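Local coordinates for protein beta-lactamase (Francisella tularensis subsp. tularensis, PDB 3P09) that probably hydrolyses beta-lactams to substituted beta-amino acids, as a class A beta-lactamase associated with antibiotic resistance, at residues A237-V242 with S269-I274; K88-Q93 with G110-I115; F66-V71 with K179-D184. All blocks are in the same frame, centred on the assembly; numbering follows the deposited sequence.

Interaction 1: residues A237-V242 with S269-I274; sequences AATNDV and SNEEII
Thr239 has OG1 beside its own backbone N and anti to the carbonyl carbon (chi1 -44°), which leaves CG2 anti to N; both branches reach segment 269-274. Here the five-stranded antiparallel sheet of the class A beta-lactamase fold meets the start of its C-terminal helix: strand 239-246 begins at Thr239, and helix 271-289 follows the N-cap Asn270. Thr239 OG1 works in both directions. It donates to Ala237 O at 2.7 Å, approaching from above that carbonyl's plane, and it accepts from Asn270 N at 2.9 Å along a nearly straight N-H (166°). One hydroxyl thus ties the bend at Ala237 to the residue that opens the helix, and the two bonds fix its rotation. Ser269 lies against the same oxygen, with Ser269 CB 3.4 Å from Thr239 OG1. The methyl branch meets the backbone of the N-cap residue too: Thr239 CG2 sits 3.6 Å from Asn270 O, a carbonyl oxygen buried here without a polar partner. One turn into the helix, Ile274 folds CG1 beside its backbone N and brings CD1 to 3.6 Å from Thr239 O, while its CG2 branch touches Asp241 CB more loosely, at 4.3 Å. Asp241's carboxylate looks elsewhere: OD2 accepts from Ile216 N, and OD1 lies close to Asp228 OD1, so the two acids may well shift each other's ionisation. Arg215 joins both sides, forming a salt bridge with Glu271 and donating to Asn240 O. Just before the strand, Ala238 turns its CB away from segment 269-274 and packs on Cys233, which is disulfide-bonded to Cys63. The first turn of the helix is capped by Asn270, whose OD1 takes the N-H of Ile273 at 3.0 Å, the donor standing above the plane of the amide carbonyl.

Interaction 2: residues K88-Q93 with G110-I115; sequences KIPINQ and GKTLTI
Pro90's ring and the side chains of Lys88 and Thr112 occupy one face of this pair of strands; Ile89 and Leu113 point to the other. The Pro90 ring is met by Thr112 CG2, which comes 3.9 Å from Pro90 CA and sits farther from the outer ring carbons. Four backbone hydrogen bonds join the strands. Ile89 and Leu113 form the hydrogen-bonded pair: Ile89 N donates to Leu113 O at 2.8 Å and Leu113 N returns to Ile89 O at 2.9 Å, each donor standing above the plane of the carbonyl it meets. Toward Gly110 the bonds straighten, with Ile91 N reaching Lys111 O (2.9 Å, 176°) almost along the C=O axis and Gly110 N reaching Ile91 O in the same way. Together these make a short two-stranded antiparallel sheet at the edge of the helical part of the fold, its strands 144° apart in direction. A water donates to Lys111 O at 2.8 Å. Beneath the sheet, the side chains of Ile91 and Leu113 cross obliquely, Ile91 CG1 lying 4.0 Å from Leu113 CG. With CG1 beside the backbone N in both, Ile115 CD1 comes 3.8 Å from Ile89 CG1. Leu118 of helix 115-123 touches Ile89, Ile91 and Leu113, and helix 127-137 covers Ile89 and Ile91 with Ile132.

Interaction 3: residues F66-V71 with K179-D184; sequences FKFLLV and KAITKD
Four buried side chains carry this contact, and they bridge two helices whose local axes stay 10.9 Å apart and cross at 40°. The tight part is around the end of the Phe68 ring. Phe68 has CG between the backbone N and the carbonyl carbon (chi1 87°), a crowded position that sends the ring out toward helix 178-190. Ile181, with CG1 anti to its N, brings CD1 to 3.6 Å from Phe68 CZ, and Ile181 O lies at the ring edge, 3.5 Å from the same CZ. Asp184 CB meets another part of that edge, 4.0 Å from Phe68 CE1, with the carboxylate plane turned 68° from the ring. Leu69 flanks the ring closely with one methyl, CD2 lying 3.6 Å from Asp184 OD2, and more loosely with the other, CD1 at 4.0 Å from Ile181 CD1. That carboxylate oxygen faces a methyl on this side and Asp152 OD2 on another, so a raised pKa for one of the two acids would be consistent with the surroundings. The backbones themselves stay widely spaced, and on the solvent side of helix 178-190 Lys183 is exposed and Lys179 partly so. Helix 66-80 turns Lys67 the other way, where its NZ bonds to Ser64 OG and Ser125 O, consistent with the SxxK motif of the serine beta-lactamase active site. The pair lies near the centre of the chain: helix 115-123 packs on Phe68 and Val71, helix 127-137 on Leu70, and Tyr42 of strand 38-44 touches Lys179 and Thr182 from the sheet side.

Interaction 3 is the core contact, fully buried and held by packing, mostly apolar, with one buried carboxylate; interactions 1 and 2 are partly buried and depend on hydrogen bonds. In interaction 1 a single threonine hydroxyl joins sheet to helix, whereas interaction 2 is backbone pairing of two strands near the surface, with its apolar face turned inward. Interactions 1 and 3 touch: Val242 CG2 lies 4.0 Å from Ile181 CG2, and Val242 CG1 lies 4.2 Å from Phe68 CE2, so strand 239-246 packs against both helices of interaction 3. Interaction 2 stands apart, its centre about 32 Å from that of interaction 1, though strand 88-90 follows helix 66-80 of interaction 3 in the chain.

Interaction 1: residues A237-V242 with S269-I274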
loop_
_atom_site.group_PDB
_atom_site.type_symbol
_atom_site.label_atom_id
_atom_site.label_comp_id
_atom_site.label_asym_id
_atom_site.label_seq_id
_atom_site.Cartn_x
_atom_site.Cartn_y
_atom_site.Cartn_z
ATOM N N ALA A 237 -0.942 -12.228 11.616
ATOM C CA ALA A 237 0.395 -11.653 11.474
ATOM C C ALA A 237 0.544 -10.802 10.210
ATOM O O ALA A 237 1.659 -10.582 9.744
ATOM C CB ALA A 237 1.449 -12.763 11.494
ATOM N N ALA A 238 -0.567 -10.312 9.660
ATOM C CA ALA A 238 -0.521 -9.669 8.341
ATOM C C ALA A 238 0.277 -8.381 8.391
ATOM O O ALA A 238 -0.094 -7.427 9.085
ATOM C CB ALA A 238 -1.936 -9.412 7.790
ATOM N N THR A 239 1.374 -8.360 7.646
ATOM C CA THR A 239 2.307 -7.236 7.682
ATOM C C THR A 239 2.768 -6.981 6.254
ATOM O O THR A 239 3.362 -7.865 5.637
ATOM C CB THR A 239 3.539 -7.593 8.553
ATOM O OG1 THR A 239 3.117 -8.251 9.760
ATOM C CG2 THR A 239 4.333 -6.339 8.913
ATOM N N ASN A 240 2.471 -5.796 5.713
ATOM C CA ASN A 240 2.753 -5.525 4.297
ATOM C C ASN A 240 3.555 -4.255 4.100
ATOM O O ASN A 240 3.499 -3.335 4.916
ATOM C CB ASN A 240 1.459 -5.367 3.467
ATOM C CG ASN A 240 0.523 -6.559 3.558
ATOM O OD1 ASN A 240 0.935 -7.691 3.786
ATOM N ND2 ASN A 240 -0.757 -6.299 3.340
ATOM N N ASP A 241 4.299 -4.194 3.000
ATOM C CA ASP A 241 4.902 -2.939 2.586
ATOM C C ASP A 241 4.995 -2.967 1.069
ATOM O O ASP A 241 5.501 -3.930 0.510
ATOM C CB ASP A 241 6.287 -2.751 3.235
ATOM C CG ASP A 241 6.796 -1.310 3.130
ATOM O OD1 ASP A 241 6.011 -0.402 2.769
ATOM O OD2 ASP A 241 7.980 -1.088 3.433
ATOM N N VAL A 242 4.471 -1.939 0.405
ATOM C CA VAL A 242 4.546 -1.873 -1.061
ATOM C C VAL A 242 5.177 -0.543 -1.440
ATOM O O VAL A 242 4.737 0.527 -0.985
ATOM C CB VAL A 242 3.163 -2.028 -1.729
ATOM C CG1 VAL A 242 3.286 -2.017 -3.257
ATOM C CG2 VAL A 242 2.485 -3.307 -1.255
ATOM N N SER A 269 1.949 -8.862 14.185
ATOM C CA SER A 269 2.698 -8.436 13.001
ATOM C C SER A 269 4.189 -8.785 13.112
ATOM O O SER A 269 4.732 -8.937 14.214
ATOM C CB SER A 269 2.530 -6.933 12.791
ATOM O OG SER A 269 3.133 -6.227 13.862
ATOM N N ASN A 270 4.851 -8.897 11.967
ATOM C CA ASN A 270 6.254 -9.278 11.932
ATOM C C ASN A 270 6.994 -8.416 10.921
ATOM O O ASN A 270 6.968 -8.701 9.731
ATOM C CB ASN A 270 6.377 -10.763 11.554
ATOM C CG ASN A 270 7.821 -11.244 11.515
ATOM O OD1 ASN A 270 8.760 -10.444 11.474
ATOM N ND2 ASN A 270 8.002 -12.557 11.528
ATOM N N GLU A 271 7.629 -7.349 11.394
ATOM C CA GLU A 271 8.381 -6.452 10.518
ATOM C C GLU A 271 9.750 -7.028 10.154
ATOM O O GLU A 271 10.313 -6.714 9.103
ATOM C CB GLU A 271 8.544 -5.079 11.177
ATOM C CG GLU A 271 7.225 -4.314 11.362
ATOM C CD GLU A 271 7.438 -2.863 11.795
ATOM O OE1 GLU A 271 8.081 -2.639 12.844
ATOM O OE2 GLU A 271 6.971 -1.947 11.074
ATOM N N GLU A 272 10.290 -7.878 11.014
ATOM C CA GLU A 272 11.642 -8.383 10.792
ATOM C C GLU A 272 11.722 -9.229 9.527
ATOM O O GLU A 272 12.721 -9.190 8.808
ATOM C CB GLU A 272 12.133 -9.196 11.992
ATOM C CG GLU A 272 11.571 -8.727 13.323
ATOM C CD GLU A 272 12.593 -7.998 14.172
ATOM O OE1 GLU A 272 13.745 -8.478 14.264
ATOM O OE2 GLU A 272 12.241 -6.944 14.747
ATOM N N ILE A 273 10.683 -10.005 9.249
ATOM C CA ILE A 273 10.716 -10.813 8.043
ATOM C C ILE A 273 10.721 -9.934 6.786
ATOM O O ILE A 273 11.405 -10.243 5.808
ATOM C CB ILE A 273 9.594 -11.849 7.989
ATOM C CG1 ILE A 273 9.939 -12.932 6.964
ATOM C CG2 ILE A 273 8.237 -11.195 7.669
ATOM C CD1 ILE A 273 8.880 -14.022 6.852
ATOM N N ILE A 274 9.970 -8.835 6.823
ATOM C CA ILE A 274 10.000 -7.877 5.740
ATOM C C ILE A 274 11.423 -7.314 5.598
ATOM O O ILE A 274 11.953 -7.206 4.488
ATOM C CB ILE A 274 9.009 -6.703 5.967
ATOM C CG1 ILE A 274 7.622 -7.223 6.339
ATOM C CG2 ILE A 274 8.940 -5.814 4.725
ATOM C CD1 ILE A 274 6.959 -8.013 5.256
#

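Interaction 2: residues K88-Q93 with G110-I115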
loop_
_atom_site.group_PDB
_atom_site.type_symbol
_atom_site.label_atom_id
_atom_site.label_comp_id
_atom_site.label_asym_id
_atom_site.label_seq_id
_atom_site.Cartn_x
_atom_site.Cartn_y
_atom_site.Cartn_z
ATOM N N LYS A 88 -12.853 21.647 -0.294
ATOM C CA LYS A 88 -12.809 21.670 1.164
ATOM C C LYS A 88 -13.811 20.710 1.779
ATOM O O LYS A 88 -15.000 20.760 1.471
ATOM C CB LYS A 88 -13.070 23.092 1.686
ATOM C CG LYS A 88 -12.002 24.106 1.299
ATOM C CD LYS A 88 -12.446 25.537 1.607
ATOM C CE LYS A 88 -11.536 26.564 0.932
ATOM N NZ LYS A 88 -11.868 27.982 1.294
ATOM N N ILE A 89 -13.322 19.836 2.651
ATOM C CA ILE A 89 -14.161 18.835 3.290
ATOM C C ILE A 89 -14.192 19.067 4.788
ATOM O O ILE A 89 -13.154 19.067 5.433
ATOM C CB ILE A 89 -13.619 17.397 3.073
ATOM C CG1 ILE A 89 -13.282 17.143 1.595
ATOM C CG2 ILE A 89 -14.626 16.381 3.588
ATOM C CD1 ILE A 89 -14.471 17.361 0.638
ATOM N N PRO A 90 -15.389 19.269 5.350
ATOM C CA PRO A 90 -15.547 19.344 6.806
ATOM C C PRO A 90 -15.109 18.054 7.498
ATOM O O PRO A 90 -15.435 16.965 7.036
ATOM C CB PRO A 90 -17.056 19.549 6.979
ATOM C CG PRO A 90 -17.483 20.221 5.722
ATOM C CD PRO A 90 -16.633 19.604 4.640
ATOM N N ILE A 91 -14.351 18.178 8.579
ATOM C CA ILE A 91 -13.973 17.017 9.376
ATOM C C ILE A 91 -14.854 17.011 10.622
ATOM O O ILE A 91 -14.774 17.925 11.437
ATOM C CB ILE A 91 -12.490 17.072 9.800
ATOM C CG1 ILE A 91 -11.591 17.244 8.571
ATOM C CG2 ILE A 91 -12.104 15.823 10.575
ATOM C CD1 ILE A 91 -11.896 16.275 7.452
ATOM N N ASN A 92 -15.702 15.995 10.751
ATOM C CA ASN A 92 -16.639 15.905 11.872
ATOM C C ASN A 92 -16.219 14.819 12.863
ATOM O O ASN A 92 -15.518 13.877 12.497
ATOM C CB ASN A 92 -18.057 15.625 11.353
ATOM C CG ASN A 92 -18.531 16.677 10.357
ATOM O OD1 ASN A 92 -18.366 17.877 10.578
ATOM N ND2 ASN A 92 -19.106 16.230 9.250
ATOM N N GLN A 93 -16.663 14.940 14.111
ATOM C CA GLN A 93 -16.285 13.982 15.146
ATOM C C GLN A 93 -16.682 12.568 14.753
ATOM O O GLN A 93 -15.933 11.622 14.972
ATOM C CB GLN A 93 -16.932 14.339 16.490
ATOM C CG GLN A 93 -16.352 13.550 17.660
ATOM C CD GLN A 93 -14.856 13.791 17.842
ATOM O OE1 GLN A 93 -14.053 12.860 17.765
ATOM N NE2 GLN A 93 -14.479 15.041 18.091
ATOM N N GLY A 110 -14.014 19.852 13.422
ATOM C CA GLY A 110 -14.689 21.140 13.443
ATOM C C GLY A 110 -14.076 22.123 12.461
ATOM O O GLY A 110 -14.539 23.258 12.352
ATOM N N LYS A 111 -13.027 21.693 11.761
ATOM C CA LYS A 111 -12.435 22.496 10.695
ATOM C C LYS A 111 -12.604 21.758 9.361
ATOM O O LYS A 111 -13.342 20.766 9.278
ATOM C CB LYS A 111 -10.946 22.734 10.939
ATOM C CG LYS A 111 -10.569 23.357 12.283
ATOM C CD LYS A 111 -9.042 23.383 12.431
ATOM C CE LYS A 111 -8.588 24.246 13.594
ATOM N NZ LYS A 111 -7.111 24.487 13.563
ATOM N N THR A 112 -11.913 22.227 8.326
ATOM C CA THR A 112 -11.977 21.554 7.033
ATOM C C THR A 112 -10.582 21.210 6.555
ATOM O O THR A 112 -9.618 21.857 6.934
ATOM C CB THR A 112 -12.613 22.433 5.941
ATOM O OG1 THR A 112 -11.777 23.577 5.718
ATOM C CG2 THR A 112 -14.019 22.882 6.337
ATOM N N LEU A 113 -10.499 20.197 5.705
ATOM C CA LEU A 113 -9.259 19.799 5.046
ATOM C C LEU A 113 -9.560 19.659 3.548
ATOM O O LEU A 113 -10.666 19.249 3.176
ATOM C CB LEU A 113 -8.773 18.452 5.601
ATOM C CG LEU A 113 -8.154 18.452 7.005
ATOM C CD1 LEU A 113 -7.742 17.022 7.410
ATOM C CD2 LEU A 113 -6.950 19.371 7.030
ATOM N N THR A 114 -8.602 20.000 2.685
ATOM C CA THR A 114 -8.806 19.782 1.251
ATOM C C THR A 114 -8.720 18.286 0.943
ATOM O O THR A 114 -8.174 17.516 1.727
ATOM C CB THR A 114 -7.757 20.491 0.397
ATOM O OG1 THR A 114 -6.481 19.900 0.648
ATOM C CG2 THR A 114 -7.707 21.985 0.717
ATOM N N ILE A 115 -9.260 17.878 -0.202
ATOM C CA ILE A 115 -9.097 16.500 -0.662
ATOM C C ILE A 115 -7.609 16.119 -0.701
ATOM O O ILE A 115 -7.222 15.021 -0.281
ATOM C CB ILE A 115 -9.740 16.314 -2.053
ATOM C CG1 ILE A 115 -11.273 16.367 -1.952
ATOM C CG2 ILE A 115 -9.263 15.016 -2.718
ATOM C CD1 ILE A 115 -11.906 15.138 -1.304
HETATM O O HOH W 1 -15.976 20.794 10.163
#

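Interaction 3: residues F66-V71 with K179-D184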
loop_
_atom_site.group_PDB
_atom_site.type_symbol
_atom_site.label_atom_id
_atom_site.label_comp_id
_atom_site.label_asym_id
_atom_site.label_seq_id
_atom_site.Cartn_x
_atom_site.Cartn_y
_atom_site.Cartn_z
ATOM N N PHE A 66 -4.599 -0.800 0.834
ATOM C CA PHE A 66 -5.650 -0.346 -0.075
ATOM C C PHE A 66 -5.650 1.184 -0.170
ATOM O O PHE A 66 -6.124 1.752 -1.148
ATOM C CB PHE A 66 -7.032 -0.871 0.364
ATOM C CG PHE A 66 -7.774 0.044 1.309
ATOM C CD1 PHE A 66 -7.535 -0.001 2.676
ATOM C CD2 PHE A 66 -8.730 0.933 0.826
ATOM C CE1 PHE A 66 -8.224 0.838 3.541
ATOM C CE2 PHE A 66 -9.411 1.777 1.681
ATOM C CZ PHE A 66 -9.158 1.733 3.042
ATOM N N LYS A 67 -5.112 1.860 0.843
ATOM C CA LYS A 67 -5.188 3.324 0.841
ATOM C C LYS A 67 -4.464 3.981 -0.350
ATOM O O LYS A 67 -4.826 5.084 -0.750
ATOM C CB LYS A 67 -4.730 3.908 2.191
ATOM C CG LYS A 67 -5.708 3.562 3.323
ATOM C CD LYS A 67 -5.092 3.743 4.712
ATOM C CE LYS A 67 -6.101 3.306 5.786
ATOM N NZ LYS A 67 -5.493 3.356 7.151
ATOM N N PHE A 68 -3.459 3.324 -0.929
ATOM C CA PHE A 68 -2.815 3.931 -2.100
ATOM C C PHE A 68 -3.656 3.776 -3.367
ATOM O O PHE A 68 -3.614 4.626 -4.260
ATOM C CB PHE A 68 -1.338 3.493 -2.290
ATOM C CG PHE A 68 -1.145 2.207 -3.085
ATOM C CD1 PHE A 68 -1.342 2.176 -4.467
ATOM C CD2 PHE A 68 -0.699 1.051 -2.446
ATOM C CE1 PHE A 68 -1.135 1.006 -5.195
ATOM C CE2 PHE A 68 -0.494 -0.139 -3.169
ATOM C CZ PHE A 68 -0.712 -0.153 -4.545
ATOM N N LEU A 69 -4.438 2.705 -3.437
ATOM C CA LEU A 69 -5.398 2.541 -4.536
ATOM C C LEU A 69 -6.481 3.612 -4.471
ATOM O O LEU A 69 -6.908 4.171 -5.490
ATOM C CB LEU A 69 -6.059 1.169 -4.449
ATOM C CG LEU A 69 -5.092 0.009 -4.629
ATOM C CD1 LEU A 69 -5.819 -1.331 -4.370
ATOM C CD2 LEU A 69 -4.518 0.039 -6.027
ATOM N N LEU A 70 -6.927 3.879 -3.253
ATOM C CA LEU A 70 -7.952 4.885 -2.998
ATOM C C LEU A 70 -7.465 6.267 -3.420
ATOM O O LEU A 70 -8.186 7.019 -4.069
ATOM C CB LEU A 70 -8.301 4.886 -1.508
ATOM C CG LEU A 70 -9.232 5.993 -1.007
ATOM C CD1 LEU A 70 -10.568 5.967 -1.757
ATOM C CD2 LEU A 70 -9.449 5.919 0.506
ATOM N N VAL A 71 -6.234 6.598 -3.044
ATOM C CA VAL A 71 -5.664 7.888 -3.412
ATOM C C VAL A 71 -5.448 7.977 -4.926
ATOM O O VAL A 71 -5.697 9.012 -5.546
ATOM C CB VAL A 71 -4.385 8.168 -2.610
ATOM C CG1 VAL A 71 -3.582 9.285 -3.239
ATOM C CG2 VAL A 71 -4.772 8.507 -1.189
ATOM N N LYS A 179 1.726 -9.747 -6.980
ATOM C CA LYS A 179 1.817 -9.313 -8.370
ATOM C C LYS A 179 0.853 -8.162 -8.652
ATOM O O LYS A 179 1.239 -7.128 -9.196
ATOM C CB LYS A 179 1.549 -10.507 -9.309
ATOM C CG LYS A 179 1.788 -10.235 -10.784
ATOM C CD LYS A 179 1.548 -11.500 -11.607
ATOM C CE LYS A 179 1.724 -11.224 -13.097
ATOM N NZ LYS A 179 1.483 -12.428 -13.945
ATOM N N ALA A 180 -0.406 -8.330 -8.254
ATOM C CA ALA A 180 -1.428 -7.353 -8.587
ATOM C C ALA A 180 -1.146 -6.006 -7.932
ATOM O O ALA A 180 -1.230 -4.954 -8.578
ATOM C CB ALA A 180 -2.831 -7.868 -8.197
ATOM N N ILE A 181 -0.822 -6.040 -6.647
ATOM C CA ILE A 181 -0.673 -4.808 -5.887
ATOM C C ILE A 181 0.588 -4.063 -6.310
ATOM O O ILE A 181 0.620 -2.844 -6.278
ATOM C CB ILE A 181 -0.660 -5.056 -4.372
ATOM C CG1 ILE A 181 -0.990 -3.757 -3.632
ATOM C CG2 ILE A 181 0.688 -5.645 -3.924
ATOM C CD1 ILE A 181 -2.416 -3.286 -3.901
ATOM N N THR A 182 1.605 -4.799 -6.757
ATOM C CA THR A 182 2.870 -4.195 -7.175
ATOM C C THR A 182 2.752 -3.601 -8.580
ATOM O O THR A 182 3.242 -2.508 -8.835
ATOM C CB THR A 182 4.043 -5.223 -7.111
ATOM O OG1 THR A 182 4.203 -5.672 -5.766
ATOM C CG2 THR A 182 5.367 -4.602 -7.557
ATOM N N LYS A 183 2.115 -4.323 -9.497
ATOM C CA LYS A 183 1.763 -3.739 -10.791
ATOM C C LYS A 183 0.928 -2.459 -10.589
ATOM O O LYS A 183 1.092 -1.476 -11.312
ATOM C CB LYS A 183 1.017 -4.757 -11.670
ATOM C CG LYS A 183 1.913 -5.897 -12.188
ATOM C CD LYS A 183 1.273 -6.686 -13.341
ATOM C CE LYS A 183 -0.162 -7.022 -13.054
ATOM N NZ LYS A 183 -0.888 -7.498 -14.278
ATOM N N ASP A 184 0.046 -2.463 -9.592
ATOM C CA ASP A 184 -0.805 -1.293 -9.334
ATOM C C ASP A 184 -0.007 -0.050 -8.958
ATOM O O ASP A 184 -0.248 1.030 -9.486
ATOM C CB ASP A 184 -1.794 -1.565 -8.201
ATOM C CG ASP A 184 -2.915 -2.497 -8.611
ATOM O OD1 ASP A 184 -3.100 -2.721 -9.833
ATOM O OD2 ASP A 184 -3.616 -2.995 -7.705
#